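Local coordinates for thylakoid lumenal 15 kDa protein 1, chloroplastic (Arabidopsis thaliana, PDB 3N90) that is of unknown function but folds as a pentapeptide-repeat right-handed quadrilateral beta helix in the chloroplast thylakoid lumen, at residues Gly70-Thr84 against Ala91-Thr105. The protein carries 2 engineered substitutions. Numbering follows the deposited sequence.
Sequences GADFSLANVTKVNLT and ATMMGNTSFKGSNIT. Engineered in segment 91-105: Met93 (natural residue Val), Met94 (natural residue Thr).
Val78 sets its CB over one face of the Phe99 ring, a CH-pi contact 3.9 Å from the centroid, where two successive coils of the right-handed quadrilateral beta helix stack. This is the tightly packed inside of the pentapeptide-repeat fold: Leu83 CD1 meets the ring edge at Phe99 CE1, 3.3 Å away, the two side chains crossing at about a right angle, and Leu122 of helix 116-125 also touches Phe99. Backbone bonds join the coils at Asp72-Thr92, Asn77-Ser98 and Asn82-Asn103, among them Leu83 N to Asn103 O at 2.7 Å.

Toward solvent the coils are held by polar side chains and water. With CG anti to the backbone N (chi1 -173°), Asp72 brings OD1 within 2.9 Å of Thr92 OG1, which donates from above the carboxylate plane. The same oxygen closes an Asx turn with Ser74 N and takes the Ser74 hydroxyl on its syn lone pair; Ser74 OG in turn accepts from the backbone N of the engineered Met94 at 3.0 Å. An alanine in place of Asp72 would remove all three acceptor contacts and would probably leave the Ser74 hydroxyl free to turn away from Met94 N. Water 3 links the exposed Lys80 NZ to Gly101 O, whereas buried Ser102 uses OG to accept a hydrogen bond from Val81 N at 3.0 Å.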
# COMPACT_ATOMS: atom_id res chain seq x y z
N GLY A 70 -1.69 -4.26 -8.35
CA GLY A 70 -0.96 -5.50 -8.43
C GLY A 70 0.22 -5.64 -7.45
O GLY A 70 1.00 -6.61 -7.51
N ALA A 71 0.34 -4.67 -6.53
CA ALA A 71 1.44 -4.75 -5.55
C ALA A 71 1.18 -5.86 -4.55
O ALA A 71 0.02 -6.22 -4.29
CB ALA A 71 1.60 -3.44 -4.83
N ASP A 72 2.27 -6.35 -3.95
CA ASP A 72 2.14 -7.45 -3.00
C ASP A 72 2.38 -6.94 -1.58
O ASP A 72 3.51 -6.53 -1.26
CB ASP A 72 3.11 -8.56 -3.31
CG ASP A 72 2.90 -9.80 -2.43
OD1 ASP A 72 1.84 -9.90 -1.76
OD2 ASP A 72 3.77 -10.67 -2.41
N PHE A 73 1.34 -6.96 -0.75
CA PHE A 73 1.50 -6.57 0.64
C PHE A 73 1.42 -7.81 1.56
O PHE A 73 1.22 -7.68 2.76
CB PHE A 73 0.42 -5.58 1.06
CG PHE A 73 0.56 -4.24 0.43
CD1 PHE A 73 1.35 -3.25 1.02
CD2 PHE A 73 -0.11 -3.95 -0.75
CE1 PHE A 73 1.48 -1.99 0.43
CE2 PHE A 73 0.01 -2.71 -1.33
CZ PHE A 73 0.81 -1.73 -0.74
N SER A 74 1.58 -9.00 0.99
CA SER A 74 1.46 -10.21 1.82
C SER A 74 2.45 -10.12 2.98
O SER A 74 3.59 -9.76 2.76
CB SER A 74 1.72 -11.45 0.99
OG SER A 74 0.74 -11.50 -0.05
N LEU A 75 1.97 -10.44 4.18
CA LEU A 75 2.79 -10.49 5.42
C LEU A 75 3.30 -9.13 5.89
O LEU A 75 4.04 -9.06 6.88
CB LEU A 75 4.01 -11.43 5.29
CG LEU A 75 3.80 -12.85 4.72
CD1 LEU A 75 4.98 -13.74 4.98
CD2 LEU A 75 2.56 -13.42 5.32
N ALA A 76 2.95 -8.07 5.17
CA ALA A 76 3.43 -6.74 5.53
C ALA A 76 2.74 -6.21 6.78
O ALA A 76 1.56 -6.52 7.07
CB ALA A 76 3.24 -5.73 4.34
N ASN A 77 3.49 -5.38 7.50
CA ASN A 77 2.95 -4.57 8.58
C ASN A 77 2.50 -3.23 7.98
O ASN A 77 3.33 -2.37 7.67
CB ASN A 77 4.03 -4.40 9.67
CG ASN A 77 3.53 -3.66 10.87
OD1 ASN A 77 2.44 -3.08 10.83
ND2 ASN A 77 4.31 -3.67 11.95
N VAL A 78 1.21 -3.08 7.79
CA VAL A 78 0.64 -1.89 7.19
C VAL A 78 -0.18 -1.14 8.24
O VAL A 78 -1.30 -0.70 7.99
CB VAL A 78 -0.18 -2.26 5.90
CG1 VAL A 78 -0.35 -1.03 5.01
CG2 VAL A 78 0.60 -3.31 5.11
N THR A 79 0.38 -1.03 9.44
CA THR A 79 -0.33 -0.38 10.54
C THR A 79 -0.14 1.13 10.46
O THR A 79 0.95 1.62 10.18
CB THR A 79 0.13 -0.90 11.95
OG1 THR A 79 1.49 -0.56 12.14
CG2 THR A 79 0.00 -2.39 12.07
N LYS A 80 -1.21 1.88 10.71
CA LYS A 80 -1.13 3.36 10.76
C LYS A 80 -0.58 4.02 9.48
O LYS A 80 0.06 5.07 9.51
CB LYS A 80 -0.34 3.80 12.00
CG LYS A 80 -0.99 3.46 13.33
CD LYS A 80 -0.16 4.01 14.51
CE LYS A 80 -0.60 3.38 15.83
NZ LYS A 80 -1.87 4.02 16.33
N VAL A 81 -0.90 3.39 8.36
CA VAL A 81 -0.44 3.83 7.06
C VAL A 81 -1.55 4.67 6.46
O VAL A 81 -2.72 4.33 6.60
CB VAL A 81 -0.19 2.61 6.13
CG1 VAL A 81 0.01 3.04 4.67
CG2 VAL A 81 1.03 1.79 6.63
N ASN A 82 -1.19 5.74 5.77
CA ASN A 82 -2.16 6.53 5.06
C ASN A 82 -2.35 5.95 3.66
O ASN A 82 -1.42 5.95 2.84
CB ASN A 82 -1.73 7.99 5.02
CG ASN A 82 -2.83 8.91 4.54
OD1 ASN A 82 -3.87 8.46 4.05
ND2 ASN A 82 -2.61 10.21 4.69
N LEU A 83 -3.54 5.40 3.42
CA LEU A 83 -3.89 4.88 2.11
C LEU A 83 -5.02 5.67 1.40
O LEU A 83 -5.65 5.15 0.47
CB LEU A 83 -4.23 3.39 2.16
CG LEU A 83 -3.08 2.36 2.36
CD1 LEU A 83 -3.73 1.02 2.73
CD2 LEU A 83 -2.23 2.22 1.15
N THR A 84 -5.22 6.91 1.83
CA THR A 84 -6.24 7.78 1.24
C THR A 84 -6.01 7.86 -0.27
O THR A 84 -4.89 8.20 -0.72
CB THR A 84 -6.18 9.19 1.82
OG1 THR A 84 -6.42 9.16 3.23
CG2 THR A 84 -7.24 10.10 1.15
N ALA A 91 -4.06 -5.91 -6.11
CA ALA A 91 -2.98 -6.19 -5.16
C ALA A 91 -3.25 -7.48 -4.37
O ALA A 91 -4.38 -8.04 -4.42
CB ALA A 91 -2.79 -4.99 -4.19
N THR A 92 -2.23 -7.97 -3.68
CA THR A 92 -2.40 -9.13 -2.78
C THR A 92 -2.00 -8.77 -1.36
O THR A 92 -1.15 -7.91 -1.18
CB THR A 92 -1.61 -10.36 -3.26
OG1 THR A 92 -0.31 -9.96 -3.68
CG2 THR A 92 -2.31 -10.97 -4.45
N MET A 93 -2.65 -9.41 -0.38
CA MET A 93 -2.34 -9.18 1.03
C MET A 93 -2.62 -10.45 1.82
O MET A 93 -3.47 -10.46 2.70
CB MET A 93 -3.02 -7.88 1.60
CG MET A 93 -4.53 -7.71 1.28
SD MET A 93 -5.13 -5.99 1.62
CE MET A 93 -4.37 -5.08 0.28
N MET A 94 -1.89 -11.51 1.48
CA MET A 94 -2.01 -12.81 2.17
C MET A 94 -1.42 -12.89 3.57
O MET A 94 -0.49 -12.15 3.96
CB MET A 94 -1.36 -13.91 1.35
CG MET A 94 -2.09 -14.21 0.08
SD MET A 94 -1.16 -15.42 -0.89
CE MET A 94 -0.31 -14.35 -2.06
N GLY A 95 -1.98 -13.82 4.34
CA GLY A 95 -1.49 -14.11 5.69
C GLY A 95 -1.68 -13.00 6.69
O GLY A 95 -2.59 -12.19 6.58
N ASN A 96 -0.79 -13.01 7.67
CA ASN A 96 -0.76 -12.14 8.83
C ASN A 96 -0.37 -10.70 8.53
O ASN A 96 0.57 -10.16 9.14
CB ASN A 96 0.33 -12.69 9.75
CG ASN A 96 1.66 -12.91 9.01
OD1 ASN A 96 1.82 -13.93 8.34
ND2 ASN A 96 2.59 -11.94 9.08
N THR A 97 -1.07 -10.07 7.60
CA THR A 97 -0.87 -8.66 7.27
C THR A 97 -1.73 -7.90 8.26
O THR A 97 -2.88 -8.30 8.51
CB THR A 97 -1.34 -8.37 5.83
OG1 THR A 97 -0.83 -9.38 4.94
CG2 THR A 97 -0.88 -7.00 5.35
N SER A 98 -1.21 -6.81 8.82
CA SER A 98 -2.06 -5.97 9.67
C SER A 98 -2.29 -4.62 9.02
O SER A 98 -1.34 -3.99 8.61
CB SER A 98 -1.44 -5.77 11.05
OG SER A 98 -2.29 -4.91 11.79
N PHE A 99 -3.55 -4.20 8.91
CA PHE A 99 -3.89 -2.82 8.49
C PHE A 99 -4.41 -1.98 9.67
O PHE A 99 -4.94 -0.88 9.47
CB PHE A 99 -4.91 -2.80 7.33
CG PHE A 99 -4.31 -2.97 5.95
CD1 PHE A 99 -4.49 -1.99 4.98
CD2 PHE A 99 -3.61 -4.12 5.61
CE1 PHE A 99 -3.96 -2.13 3.69
CE2 PHE A 99 -3.06 -4.26 4.31
CZ PHE A 99 -3.23 -3.26 3.34
N LYS A 100 -4.25 -2.47 10.91
CA LYS A 100 -4.78 -1.77 12.09
C LYS A 100 -4.38 -0.29 12.15
O LYS A 100 -3.18 0.05 12.07
CB LYS A 100 -4.35 -2.49 13.38
CG LYS A 100 -4.66 -1.72 14.67
CD LYS A 100 -4.67 -2.63 15.88
CE LYS A 100 -5.02 -1.87 17.15
NZ LYS A 100 -4.97 -2.77 18.33
N GLY A 101 -5.37 0.59 12.27
CA GLY A 101 -5.08 2.00 12.41
C GLY A 101 -4.91 2.74 11.09
O GLY A 101 -4.78 3.96 11.08
N SER A 102 -4.93 2.00 9.97
CA SER A 102 -4.68 2.63 8.67
C SER A 102 -5.89 3.44 8.18
O SER A 102 -7.04 3.13 8.50
CB SER A 102 -4.22 1.61 7.65
OG SER A 102 -2.89 1.22 8.04
N ASN A 103 -5.60 4.51 7.45
CA ASN A 103 -6.65 5.33 6.87
C ASN A 103 -6.87 4.88 5.45
O ASN A 103 -5.98 5.04 4.61
CB ASN A 103 -6.25 6.82 6.94
CG ASN A 103 -7.28 7.75 6.27
OD1 ASN A 103 -8.29 7.30 5.73
ND2 ASN A 103 -7.00 9.05 6.29
N ILE A 104 -8.04 4.31 5.15
CA ILE A 104 -8.33 3.78 3.82
C ILE A 104 -9.45 4.53 3.09
O ILE A 104 -10.10 3.95 2.22
CB ILE A 104 -8.63 2.28 3.83
CG1 ILE A 104 -9.86 1.96 4.72
CG2 ILE A 104 -7.37 1.51 4.28
CD1 ILE A 104 -10.39 0.56 4.52
N THR A 105 -9.63 5.79 3.47
CA THR A 105 -10.66 6.65 2.88
C THR A 105 -10.35 6.78 1.41
O THR A 105 -9.30 7.34 1.05
CB THR A 105 -10.65 8.06 3.49
OG1 THR A 105 -10.87 8.00 4.89
CG2 THR A 105 -11.76 8.95 2.85
O HOH W 1 0.68 -9.29 -6.06
O HOH W 2 1.66 -7.69 10.06
O HOH W 3 -4.24 4.76 14.23